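Local coordinates for protein Blo t 1 allergen (Blomia tropicalis, PDB 5JT8) that probably cleaves peptide bonds as a papain-family cysteine protease, is an allergen of a tropical mite, and is probably made as a zymogen with an inhibitory propeptide, at residues Met97-Lys103 against Gln229-Tyr233; Thr188-Lys192 against Val225-Gln230; Val68-Asn73 against Tyr260-Asn266; Phe140-Val145 against His281-Leu285. Numbering follows the deposited sequence.

Contact 1 of 4, residues Met97-Lys103 against Gln229-Tyr233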
loop_
_atom_site.group_PDB
_atom_site.type_symbol
_atom_site.label_atom_id
_atom_site.label_comp_id
_atom_site.label_asym_id
_atom_site.label_seq_id
_atom_site.Cartn_x
_atom_site.Cartn_y
_atom_site.Cartn_z
ATOM N N MET A 97 7.539 12.356 8.961
ATOM C CA MET A 97 7.244 12.204 7.535
ATOM C C MET A 97 7.205 13.538 6.780
ATOM O O MET A 97 7.698 13.621 5.666
ATOM C CB MET A 97 5.922 11.464 7.355
ATOM C CG MET A 97 5.933 10.088 7.975
ATOM S SD MET A 97 4.380 9.198 7.791
ATOM C CE MET A 97 4.376 8.881 6.027
ATOM N N LYS A 98 6.636 14.583 7.382
ATOM C CA LYS A 98 6.581 15.887 6.713
ATOM C C LYS A 98 7.962 16.516 6.528
ATOM O O LYS A 98 8.224 17.178 5.520
ATOM C CB LYS A 98 5.684 16.863 7.486
ATOM C CG LYS A 98 4.187 16.628 7.314
ATOM C CD LYS A 98 3.414 17.358 8.409
ATOM C CE LYS A 98 1.923 17.096 8.311
ATOM N NZ LYS A 98 1.225 17.650 9.515
ATOM N N MET A 99 8.842 16.308 7.504
ATOM C CA MET A 99 10.161 16.939 7.501
ATOM C C MET A 99 11.035 16.517 6.310
ATOM O O MET A 99 11.864 17.284 5.830
ATOM C CB MET A 99 10.866 16.628 8.822
ATOM C CG MET A 99 12.292 17.127 8.928
ATOM S SD MET A 99 12.936 16.837 10.590
ATOM C CE MET A 99 12.391 15.154 10.886
ATOM N N GLU A 100 10.834 15.308 5.807
ATOM C CA GLU A 100 11.682 14.819 4.726
ATOM C C GLU A 100 11.187 15.215 3.314
ATOM O O GLU A 100 11.927 15.136 2.340
ATOM C CB GLU A 100 11.811 13.305 4.857
ATOM C CG GLU A 100 12.517 12.879 6.155
ATOM C CD GLU A 100 13.947 13.407 6.264
ATOM O OE1 GLU A 100 14.705 13.318 5.264
ATOM O OE2 GLU A 100 14.296 13.944 7.340
ATOM N N ALA A 101 9.949 15.669 3.211
ATOM C CA ALA A 101 9.375 16.031 1.920
ATOM C C ALA A 101 10.082 17.199 1.231
ATOM O O ALA A 101 10.612 18.086 1.894
ATOM C CB ALA A 101 7.907 16.364 2.100
ATOM N N ALA A 102 10.073 17.211 -0.100
ATOM C CA ALA A 102 10.404 18.433 -0.833
ATOM C C ALA A 102 9.519 19.578 -0.313
ATOM O O ALA A 102 8.415 19.334 0.171
ATOM C CB ALA A 102 10.214 18.244 -2.336
ATOM N N LYS A 103 10.016 20.811 -0.386
ATOM C CA LYS A 103 9.254 21.962 0.101
ATOM C C LYS A 103 8.520 22.676 -1.035
ATOM O O LYS A 103 7.600 23.447 -0.789
ATOM C CB LYS A 103 10.175 22.956 0.833
ATOM C CG LYS A 103 10.916 22.335 2.010
ATOM C CD LYS A 103 9.955 21.556 2.903
ATOM C CE LYS A 103 10.682 20.867 4.059
ATOM N NZ LYS A 103 11.536 19.712 3.618
ATOM N N GLN A 229 12.994 10.192 -3.626
ATOM C CA GLN A 229 12.612 11.565 -3.297
ATOM C C GLN A 229 11.140 11.637 -2.960
ATOM O O GLN A 229 10.299 11.179 -3.725
ATOM C CB GLN A 229 12.932 12.520 -4.454
ATOM C CG GLN A 229 12.406 13.963 -4.238
ATOM C CD GLN A 229 13.180 14.725 -3.162
ATOM O OE1 GLN A 229 14.409 14.839 -3.230
ATOM N NE2 GLN A 229 12.462 15.249 -2.164
ATOM N N GLN A 230 10.836 12.217 -1.812
ATOM C CA GLN A 230 9.455 12.397 -1.391
ATOM C C GLN A 230 8.954 13.734 -1.846
ATOM O O GLN A 230 9.596 14.745 -1.568
ATOM C CB GLN A 230 9.339 12.297 0.113
ATOM C CG GLN A 230 8.043 12.833 0.677
ATOM C CD GLN A 230 7.827 12.367 2.107
ATOM O OE1 GLN A 230 8.418 11.384 2.533
ATOM N NE2 GLN A 230 6.991 13.075 2.851
ATOM N N LEU A 231 7.821 13.748 -2.540
ATOM C CA LEU A 231 7.274 14.995 -3.064
ATOM C C LEU A 231 6.697 15.877 -1.942
ATOM O O LEU A 231 6.457 15.423 -0.815
ATOM C CB LEU A 231 6.189 14.727 -4.119
ATOM C CG LEU A 231 6.512 13.983 -5.431
ATOM C CD1 LEU A 231 5.279 14.000 -6.360
ATOM C CD2 LEU A 231 7.721 14.566 -6.161
ATOM N N ARG A 232 6.504 17.148 -2.280
ATOM C CA ARG A 232 5.861 18.138 -1.421
ATOM C C ARG A 232 4.532 17.621 -0.858
ATOM O O ARG A 232 3.762 16.996 -1.585
ATOM C CB ARG A 232 5.648 19.419 -2.236
ATOM C CG ARG A 232 4.730 20.438 -1.629
ATOM C CD ARG A 232 4.465 21.567 -2.616
ATOM N NE ARG A 232 3.433 22.455 -2.101
ATOM C CZ ARG A 232 2.157 22.414 -2.465
ATOM N NH1 ARG A 232 1.745 21.548 -3.380
ATOM N NH2 ARG A 232 1.292 23.258 -1.927
ATOM N N TYR A 233 4.295 17.851 0.434
ATOM C CA TYR A 233 3.016 17.549 1.074
ATOM C C TYR A 233 1.890 18.208 0.289
ATOM O O TYR A 233 2.038 19.346 -0.164
ATOM C CB TYR A 233 3.013 18.031 2.537
ATOM C CG TYR A 233 1.788 17.607 3.343
ATOM C CD1 TYR A 233 1.658 16.302 3.813
ATOM C CD2 TYR A 233 0.764 18.517 3.643
ATOM C CE1 TYR A 233 0.540 15.906 4.557
ATOM C CE2 TYR A 233 -0.352 18.130 4.384
ATOM C CZ TYR A 233 -0.459 16.821 4.834
ATOM O OH TYR A 233 -1.561 16.423 5.563
HETATM O O HOH W 1 12.834 12.549 0.397
HETATM O O HOH W 2 6.338 19.634 1.855
#
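This is a mixed contact near the protein surface, one backbone hydrogen bond, a side-chain amide and apolar packing, where the end of helix 94-100 and the turn after it lie along the end of strand 227-230. Residues 97-103 probably belong to the end of the propeptide and here pair with the edge of the protease's two-stranded sheet. The central bond is nearly straight: Ala102 N donates to Gln230 O at 2.9 Å. Gln229 NE2 also donates to Gln230 O at 3.0 Å. Gln230 suits its place because its long side chain carries an amide back to the helix, where Gln230 NE2 makes a weak hydrogen bond to Met97 O at 3.0 Å. The small Ala101 lets the backbones come close, its CB lying 3.4 Å from Leu231 O. Arg232 CA gives a CA-H...O contact to Ala102 O at 3.2 Å, and a water bridges Ala102 O (2.7 Å) and Tyr233 N (3.1 Å). The aliphatic part of Lys98 rests over one face of the Tyr233 ring, with Lys98 CE 4.2 Å from Tyr233 CE1. Tyr327 also meets that ring. With little charge pairing, the fit depends on backbone path, amides and small alanines.

Contact 2 of 4, residues Thr188-Lys192 against Val225-Gln230. With NO3 (nitrate ion), chain G.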
loop_
_atom_site.group_PDB
_atom_site.type_symbol
_atom_site.label_atom_id
_atom_site.label_comp_id
_atom_site.label_asym_id
_atom_site.label_seq_id
_atom_site.Cartn_x
_atom_site.Cartn_y
_atom_site.Cartn_z
ATOM N N THR A 188 10.092 5.335 2.944
ATOM C CA THR A 188 11.332 6.081 2.708
ATOM C C THR A 188 12.500 5.381 3.409
ATOM O O THR A 188 13.587 5.249 2.852
ATOM C CB THR A 188 11.248 7.543 3.203
ATOM O OG1 THR A 188 10.747 7.554 4.540
ATOM C CG2 THR A 188 10.318 8.369 2.297
ATOM N N GLU A 189 12.242 4.913 4.619
ATOM C CA GLU A 189 13.228 4.172 5.364
ATOM C C GLU A 189 13.567 2.881 4.639
ATOM O O GLU A 189 14.723 2.465 4.629
ATOM C CB GLU A 189 12.725 3.898 6.764
ATOM C CG GLU A 189 12.689 5.140 7.676
ATOM C CD GLU A 189 14.074 5.700 8.007
ATOM O OE1 GLU A 189 14.592 6.513 7.219
ATOM O OE2 GLU A 189 14.648 5.335 9.059
ATOM N N ALA A 190 12.566 2.272 4.003
ATOM C CA ALA A 190 12.789 1.046 3.247
ATOM C C ALA A 190 13.710 1.281 2.048
ATOM O O ALA A 190 14.627 0.496 1.800
ATOM C CB ALA A 190 11.442 0.457 2.790
ATOM N N PHE A 191 13.453 2.353 1.290
ATOM C CA PHE A 191 14.316 2.704 0.165
ATOM C C PHE A 191 15.727 2.990 0.640
ATOM O O PHE A 191 16.689 2.614 -0.018
ATOM C CB PHE A 191 13.777 3.921 -0.582
ATOM C CG PHE A 191 12.568 3.633 -1.401
ATOM C CD1 PHE A 191 12.552 2.548 -2.277
ATOM C CD2 PHE A 191 11.439 4.420 -1.279
ATOM C CE1 PHE A 191 11.431 2.273 -3.028
ATOM C CE2 PHE A 191 10.307 4.158 -2.031
ATOM C CZ PHE A 191 10.298 3.088 -2.910
ATOM N N LYS A 192 15.840 3.676 1.781
ATOM C CA LYS A 192 17.144 3.944 2.397
ATOM C C LYS A 192 17.925 2.635 2.571
ATOM O O LYS A 192 19.124 2.553 2.291
ATOM C CB LYS A 192 16.957 4.646 3.746
ATOM C CG LYS A 192 18.231 4.883 4.535
ATOM C CD LYS A 192 17.946 5.549 5.891
ATOM C CE LYS A 192 17.356 6.945 5.706
ATOM N NZ LYS A 192 16.933 7.541 7.009
ATOM N N VAL A 225 18.382 0.326 -4.915
ATOM C CA VAL A 225 18.054 1.516 -5.686
ATOM C C VAL A 225 19.199 2.492 -5.371
ATOM O O VAL A 225 19.997 2.219 -4.493
ATOM C CB VAL A 225 16.687 2.110 -5.315
ATOM C CG1 VAL A 225 15.581 1.038 -5.388
ATOM C CG2 VAL A 225 16.733 2.722 -3.915
ATOM N N SER A 226 19.304 3.605 -6.078
ATOM C CA SER A 226 20.385 4.542 -5.793
ATOM C C SER A 226 19.899 5.795 -5.070
ATOM O O SER A 226 20.698 6.567 -4.538
ATOM C CB SER A 226 21.060 4.961 -7.078
ATOM O OG SER A 226 20.249 5.925 -7.723
ATOM N N GLY A 227 18.590 6.021 -5.084
ATOM C CA GLY A 227 18.043 7.215 -4.462
ATOM C C GLY A 227 16.532 7.201 -4.448
ATOM O O GLY A 227 15.886 6.346 -5.069
ATOM N N TYR A 228 15.960 8.147 -3.715
ATOM C CA TYR A 228 14.517 8.302 -3.661
ATOM C C TYR A 228 14.191 9.739 -3.288
ATOM O O TYR A 228 15.021 10.440 -2.712
ATOM C CB TYR A 228 13.906 7.334 -2.651
ATOM C CG TYR A 228 14.359 7.582 -1.231
ATOM C CD1 TYR A 228 15.522 7.003 -0.745
ATOM C CD2 TYR A 228 13.625 8.400 -0.374
ATOM C CE1 TYR A 228 15.934 7.218 0.561
ATOM C CE2 TYR A 228 14.040 8.628 0.934
ATOM C CZ TYR A 228 15.185 8.040 1.391
ATOM O OH TYR A 228 15.588 8.259 2.691
ATOM N N GLN A 229 12.994 10.192 -3.626
ATOM C CA GLN A 229 12.612 11.565 -3.297
ATOM C C GLN A 229 11.140 11.637 -2.960
ATOM O O GLN A 229 10.299 11.179 -3.725
ATOM C CB GLN A 229 12.932 12.520 -4.454
ATOM C CG GLN A 229 12.406 13.963 -4.238
ATOM C CD GLN A 229 13.180 14.725 -3.162
ATOM O OE1 GLN A 229 14.409 14.839 -3.230
ATOM N NE2 GLN A 229 12.462 15.249 -2.164
ATOM N N GLN A 230 10.836 12.217 -1.812
ATOM C CA GLN A 230 9.455 12.397 -1.391
ATOM C C GLN A 230 8.954 13.734 -1.846
ATOM O O GLN A 230 9.596 14.745 -1.568
ATOM C CB GLN A 230 9.339 12.297 0.113
ATOM C CG GLN A 230 8.043 12.833 0.677
ATOM C CD GLN A 230 7.827 12.367 2.107
ATOM O OE1 GLN A 230 8.418 11.384 2.533
ATOM N NE2 GLN A 230 6.991 13.075 2.851
HETATM N N NO3 G . 7.016 7.134 3.703
HETATM O O1 NO3 G . 7.098 6.323 2.738
HETATM O O2 NO3 G . 7.592 6.842 4.782
HETATM O O3 NO3 G . 6.372 8.225 3.588
#
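Helix 188-192 and strand 227-230 run almost antiparallel, at 165°, their axes approaching to 8.6 Å; Phe191 and Tyr228 bring their CA atoms to within 6.8 Å. Tyr228 points toward the helix. One face of its ring lies against the helix backbone, with Tyr228 CZ 3.5 Å from Thr188 O, while Tyr228 CD1 touches Phe191 CB at 3.5 Å. A flat aromatic suits this position because it can spread over a full helical turn: its hydroxyl end also reaches the aliphatic part of the lysine, Lys192 CE standing 3.7 Å from Tyr228 OH. The charge of that lysine is met one turn back, in a salt bridge of Lys192 NZ to Glu189 OE1 at 2.6 Å. Val225 packs by CG2 at 3.9 Å from Phe191 O, and Thr188 CG2 lies 3.6 Å from Gln230 OE1. Thr188 N makes a weak hydrogen bond of 3.2 Å to O1 of a nitrate ion, probably from the crystallisation liquor. Ser226 and Gly227 form a classic beta bulge opposite Thr332. Thr188 against Thr329 and Phe191 against Ala331 pack the helix on the two-stranded antiparallel sheet closed by the C-terminal strand, as in the helical domain of papain-like proteases.

Contact 3 of 4, residues Val68-Asn73 against Tyr260-Asn266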
loop_
_atom_site.group_PDB
_atom_site.type_symbol
_atom_site.label_atom_id
_atom_site.label_comp_id
_atom_site.label_asym_id
_atom_site.label_seq_id
_atom_site.Cartn_x
_atom_site.Cartn_y
_atom_site.Cartn_z
ATOM N N VAL A 68 -20.417 0.928 -7.421
ATOM C CA VAL A 68 -19.140 0.496 -6.871
ATOM C C VAL A 68 -19.351 -0.774 -6.070
ATOM O O VAL A 68 -20.266 -0.860 -5.254
ATOM C CB VAL A 68 -18.492 1.580 -5.985
ATOM C CG1 VAL A 68 -17.219 1.058 -5.361
ATOM C CG2 VAL A 68 -18.210 2.857 -6.804
ATOM N N GLU A 69 -18.515 -1.767 -6.330
ATOM C CA GLU A 69 -18.603 -3.045 -5.649
ATOM C C GLU A 69 -17.855 -3.014 -4.322
ATOM O O GLU A 69 -16.722 -2.529 -4.261
ATOM C CB GLU A 69 -18.038 -4.140 -6.542
ATOM C CG GLU A 69 -17.965 -5.508 -5.900
ATOM C CD GLU A 69 -17.165 -6.487 -6.747
ATOM O OE1 GLU A 69 -16.251 -6.033 -7.471
ATOM O OE2 GLU A 69 -17.450 -7.702 -6.693
ATOM N N TYR A 70 -18.496 -3.509 -3.260
ATOM C CA TYR A 70 -17.807 -3.724 -1.985
ATOM C C TYR A 70 -17.912 -5.191 -1.575
ATOM O O TYR A 70 -18.882 -5.865 -1.929
ATOM C CB TYR A 70 -18.375 -2.818 -0.891
ATOM C CG TYR A 70 -18.295 -1.356 -1.242
ATOM C CD1 TYR A 70 -17.109 -0.658 -1.086
ATOM C CD2 TYR A 70 -19.401 -0.679 -1.756
ATOM C CE1 TYR A 70 -17.015 0.673 -1.418
ATOM C CE2 TYR A 70 -19.315 0.661 -2.092
ATOM C CZ TYR A 70 -18.114 1.329 -1.922
ATOM O OH TYR A 70 -17.999 2.659 -2.243
ATOM N N ALA A 71 -16.915 -5.694 -0.846
ATOM C CA ALA A 71 -16.908 -7.110 -0.471
ATOM C C ALA A 71 -16.050 -7.430 0.751
ATOM O O ALA A 71 -14.963 -6.868 0.937
ATOM C CB ALA A 71 -16.444 -7.960 -1.650
ATOM N N ILE A 72 -16.572 -8.338 1.573
ATOM C CA ILE A 72 -15.841 -8.995 2.650
ATOM C C ILE A 72 -14.432 -9.432 2.231
ATOM O O ILE A 72 -14.221 -9.871 1.099
ATOM C CB ILE A 72 -16.622 -10.246 3.128
ATOM C CG1 ILE A 72 -17.997 -9.843 3.655
ATOM C CG2 ILE A 72 -15.836 -11.027 4.172
ATOM C CD1 ILE A 72 -17.929 -8.849 4.794
ATOM N N ASN A 73 -13.471 -9.308 3.141
ATOM C CA ASN A 73 -12.156 -9.889 2.935
ATOM C C ASN A 73 -11.562 -10.400 4.244
ATOM O O ASN A 73 -12.226 -10.384 5.291
ATOM C CB ASN A 73 -11.216 -8.870 2.297
ATOM C CG ASN A 73 -11.195 -7.561 3.050
ATOM O OD1 ASN A 73 -10.755 -7.500 4.205
ATOM N ND2 ASN A 73 -11.674 -6.500 2.402
ATOM N N TYR A 260 -14.926 2.417 2.956
ATOM C CA TYR A 260 -15.096 2.313 1.507
ATOM C C TYR A 260 -13.835 1.764 0.843
ATOM O O TYR A 260 -13.898 0.875 -0.007
ATOM C CB TYR A 260 -15.466 3.679 0.912
ATOM C CG TYR A 260 -16.792 4.214 1.421
ATOM C CD1 TYR A 260 -16.866 4.923 2.616
ATOM C CD2 TYR A 260 -17.972 4.001 0.716
ATOM C CE1 TYR A 260 -18.076 5.409 3.092
ATOM C CE2 TYR A 260 -19.186 4.475 1.188
ATOM C CZ TYR A 260 -19.232 5.181 2.374
ATOM O OH TYR A 260 -20.432 5.661 2.850
ATOM N N PHE A 261 -12.684 2.294 1.224
ATOM C CA PHE A 261 -11.444 1.790 0.660
ATOM C C PHE A 261 -11.198 0.357 1.124
ATOM O O PHE A 261 -10.816 -0.509 0.333
ATOM C CB PHE A 261 -10.254 2.674 1.036
ATOM C CG PHE A 261 -8.983 2.240 0.386
ATOM C CD1 PHE A 261 -8.689 2.638 -0.917
ATOM C CD2 PHE A 261 -8.112 1.380 1.039
ATOM C CE1 PHE A 261 -7.530 2.221 -1.536
ATOM C CE2 PHE A 261 -6.959 0.948 0.424
ATOM C CZ PHE A 261 -6.659 1.373 -0.862
ATOM N N ARG A 262 -11.426 0.125 2.415
ATOM C CA ARG A 262 -11.265 -1.194 3.037
ATOM C C ARG A 262 -11.915 -2.326 2.248
ATOM O O ARG A 262 -11.301 -3.370 1.994
ATOM C CB ARG A 262 -11.845 -1.157 4.452
ATOM C CG ARG A 262 -11.666 -2.405 5.273
ATOM C CD ARG A 262 -12.097 -2.137 6.713
ATOM N NE ARG A 262 -12.141 -3.363 7.500
ATOM C CZ ARG A 262 -12.478 -3.421 8.783
ATOM N NH1 ARG A 262 -12.803 -2.314 9.441
ATOM N NH2 ARG A 262 -12.492 -4.593 9.403
ATOM N N ASN A 263 -13.157 -2.110 1.844
ATOM C CA ASN A 263 -13.930 -3.173 1.216
ATOM C C ASN A 263 -14.057 -3.035 -0.279
ATOM O O ASN A 263 -14.859 -3.737 -0.897
ATOM C CB ASN A 263 -15.319 -3.233 1.836
ATOM C CG ASN A 263 -15.276 -3.684 3.266
ATOM O OD1 ASN A 263 -15.121 -4.874 3.542
ATOM N ND2 ASN A 263 -15.397 -2.739 4.190
ATOM N N LEU A 264 -13.262 -2.134 -0.856
ATOM C CA LEU A 264 -13.334 -1.849 -2.289
ATOM C C LEU A 264 -13.182 -3.096 -3.157
ATOM O O LEU A 264 -12.282 -3.902 -2.935
ATOM C CB LEU A 264 -12.262 -0.826 -2.672
ATOM C CG LEU A 264 -12.277 -0.291 -4.104
ATOM C CD1 LEU A 264 -13.639 0.307 -4.432
ATOM C CD2 LEU A 264 -11.180 0.760 -4.282
ATOM N N GLY A 265 -14.082 -3.252 -4.127
ATOM C CA GLY A 265 -13.926 -4.228 -5.194
ATOM C C GLY A 265 -13.772 -3.503 -6.527
ATOM O O GLY A 265 -12.922 -2.623 -6.663
ATOM N N ASN A 266 -14.595 -3.862 -7.509
ATOM C CA ASN A 266 -14.661 -3.129 -8.773
ATOM C C ASN A 266 -15.312 -1.751 -8.625
ATOM O O ASN A 266 -16.121 -1.532 -7.716
ATOM C CB ASN A 266 -15.440 -3.937 -9.817
ATOM C CG ASN A 266 -14.633 -5.090 -10.395
ATOM O OD1 ASN A 266 -13.809 -4.900 -11.289
ATOM N ND2 ASN A 266 -14.883 -6.295 -9.897
HETATM O O HOH W 3 -12.593 -6.011 -0.594
HETATM O O HOH W 4 -11.979 -5.699 6.068
#
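Tyr70 presents its ring face to the edge of Tyr260 in an offset edge-to-face pair, centroids 5.9 Å apart and planes at 73°; Trp58 makes a second edge-to-face pair with Tyr260. Around this aromatic pair the two segments, running in opposite directions, form a single beta bridge between Tyr70 and Leu264. Gly265 N donates to Glu69 O at 2.7 Å, Ala71 N to Asn263 O at 2.8 Å, and Glu69 N to Asn266 O at 2.8 Å. Gly265 suits its place, because an ideal CB would clash with Glu69 OE1. Glu69 OE1 instead accepts from Asn266 N at 2.7 Å and Asn266 ND2 at 2.8 Å. Val68 CG1 meets Leu264 CD1 at 3.8 Å. Asn73, whose OD1 is bound by Tyr75 N, sends ND2 to Arg262 O in a weak 3.2 Å bond, and a water links Asn73 OD1 (2.9 Å) to Arg262 NE (2.7 Å). The guanidinium also binds Met78 O. Residues 260-266 probably belong to the prosegment-binding loop of papain-like zymogens, on which the I29 propeptide docks. The backbone bonds would suit many sequences, whereas the carboxylate and aromatic contacts probably add side-chain specificity to the docking.

Contact 4 of 4, residues Phe140-Val145 against His281-Leu285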
loop_
_atom_site.group_PDB
_atom_site.type_symbol
_atom_site.label_atom_id
_atom_site.label_comp_id
_atom_site.label_asym_id
_atom_site.label_seq_id
_atom_site.Cartn_x
_atom_site.Cartn_y
_atom_site.Cartn_z
ATOM N N PHE A 140 5.958 -3.515 1.520
ATOM C CA PHE A 140 5.451 -3.971 0.222
ATOM C C PHE A 140 5.409 -2.838 -0.817
ATOM O O PHE A 140 5.685 -3.069 -1.997
ATOM C CB PHE A 140 4.069 -4.615 0.389
ATOM C CG PHE A 140 4.129 -5.998 0.983
ATOM C CD1 PHE A 140 4.265 -6.178 2.351
ATOM C CD2 PHE A 140 4.104 -7.116 0.159
ATOM C CE1 PHE A 140 4.354 -7.471 2.901
ATOM C CE2 PHE A 140 4.191 -8.389 0.681
ATOM C CZ PHE A 140 4.322 -8.580 2.059
ATOM N N ALA A 141 5.099 -1.623 -0.375
ATOM C CA ALA A 141 4.972 -0.505 -1.294
ATOM C C ALA A 141 6.347 -0.130 -1.860
ATOM O O ALA A 141 6.511 0.074 -3.069
ATOM C CB ALA A 141 4.301 0.710 -0.590
ATOM N N ALA A 142 7.339 -0.072 -0.985
ATOM C CA ALA A 142 8.693 0.221 -1.420
ATOM C C ALA A 142 9.213 -0.891 -2.329
ATOM O O ALA A 142 9.779 -0.624 -3.378
ATOM C CB ALA A 142 9.609 0.398 -0.216
ATOM N N ALA A 143 9.035 -2.141 -1.910
ATOM C CA ALA A 143 9.541 -3.263 -2.696
ATOM C C ALA A 143 8.859 -3.291 -4.054
ATOM O O ALA A 143 9.493 -3.588 -5.055
ATOM C CB ALA A 143 9.336 -4.580 -1.965
ATOM N N GLY A 144 7.569 -2.963 -4.068
ATOM C CA GLY A 144 6.775 -2.919 -5.286
ATOM C C GLY A 144 7.280 -1.895 -6.299
ATOM O O GLY A 144 7.400 -2.171 -7.496
ATOM N N VAL A 145 7.567 -0.697 -5.821
ATOM C CA VAL A 145 8.156 0.329 -6.673
ATOM C C VAL A 145 9.497 -0.165 -7.230
ATOM O O VAL A 145 9.736 -0.077 -8.434
ATOM C CB VAL A 145 8.348 1.648 -5.902
ATOM C CG1 VAL A 145 9.304 2.579 -6.629
ATOM C CG2 VAL A 145 6.999 2.313 -5.692
ATOM N N HIS A 281 -1.961 3.617 5.790
ATOM C CA HIS A 281 -1.686 2.541 4.850
ATOM C C HIS A 281 -0.833 3.031 3.700
ATOM O O HIS A 281 -1.121 4.074 3.122
ATOM C CB HIS A 281 -2.997 1.975 4.334
ATOM C CG HIS A 281 -2.850 0.739 3.504
ATOM N ND1 HIS A 281 -2.013 -0.298 3.850
ATOM C CD2 HIS A 281 -3.478 0.356 2.367
ATOM C CE1 HIS A 281 -2.111 -1.256 2.945
ATOM N NE2 HIS A 281 -2.997 -0.887 2.040
ATOM N N ALA A 282 0.214 2.279 3.375
ATOM C CA ALA A 282 1.056 2.585 2.217
ATOM C C ALA A 282 0.676 1.713 1.030
ATOM O O ALA A 282 0.507 0.517 1.184
ATOM C CB ALA A 282 2.520 2.385 2.545
ATOM N N VAL A 283 0.548 2.319 -0.149
ATOM C CA VAL A 283 0.287 1.564 -1.380
ATOM C C VAL A 283 1.051 2.217 -2.530
ATOM O O VAL A 283 1.863 3.109 -2.293
ATOM C CB VAL A 283 -1.208 1.498 -1.725
ATOM C CG1 VAL A 283 -1.981 0.701 -0.669
ATOM C CG2 VAL A 283 -1.799 2.919 -1.883
ATOM N N ILE A 284 0.764 1.795 -3.757
ATOM C CA ILE A 284 1.475 2.267 -4.944
ATOM C C ILE A 284 0.515 2.820 -5.996
ATOM O O ILE A 284 -0.498 2.194 -6.301
ATOM C CB ILE A 284 2.308 1.106 -5.579
ATOM C CG1 ILE A 284 3.369 0.597 -4.584
ATOM C CG2 ILE A 284 2.954 1.522 -6.893
ATOM C CD1 ILE A 284 3.985 -0.751 -5.008
ATOM N N LEU A 285 0.833 3.990 -6.545
ATOM C CA LEU A 285 0.151 4.479 -7.742
ATOM C C LEU A 285 0.897 3.975 -8.958
ATOM O O LEU A 285 2.109 4.159 -9.062
ATOM C CB LEU A 285 0.080 6.006 -7.767
ATOM C CG LEU A 285 -0.741 6.739 -6.706
ATOM C CD1 LEU A 285 -0.607 8.256 -6.886
ATOM C CD2 LEU A 285 -2.200 6.306 -6.821
#
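Phe140 opens the segment in the long helix 139-154, the central helix of the papain fold, which packs against strand 281-291 of the mixed sheet. The helix and strand run nearly parallel, at 18°, with axes 7.3 Å apart. The Phe140 ring leads away to an edge-to-face pair with Tyr207, and only its carbonyl approaches the strand. Ala141 follows at the closest point, its CA 5.1 Å from that of Val283; its small CB fits between Ala282 CB at 4.0 Å and Ile284 CG1 at 4.1 Å, where a bulkier side chain would push the elements apart. Ala142 turns from the strand to pack on helix 187-196. One turn after Ala141 comes Gly144, whose lack of a side chain suits the place, since a CB would collide with Ile284 CD1. Val145 finishes the apolar patch. The packing joins the helical and sheet-rich halves of the protease close to oxidised Cys137, just before the helix, and to His281, which bonds Asn301 through NE2, consistent with the Cys-His-Asn site of the family. Ile284 fits the groove left by the alanine and glycine: Ile284 CD1 lies 3.3 Å from Ala141 O and 3.5 Å from Gly144 CA.

How the contacts relate
Contact 4 lies nearest the centre of the chain, with its centre 12 Å from that of contact 2 and 19 Å from that of contact 3. Contacts 1 and 2 share strand 227-230, using Gln229 and Gln230 in both, and their centres are also 12 Å apart. Contact 2 meets contact 4 through Phe191 and Ala190 of helix 187-196, which pack on Ala142 of helix 139-154. Contact 3 sits on the opposite side of the chain's centre, about 30 and 31 Å between centres from contacts 1 and 2, yet touches contact 4 through Phe261 and His281. In sequence, contact 3 starts first and spans contacts 1 and 2, while contact 4 ends last. Contacts 2 and 4 build the protease itself; contact 3 joins the I29 propeptide to it.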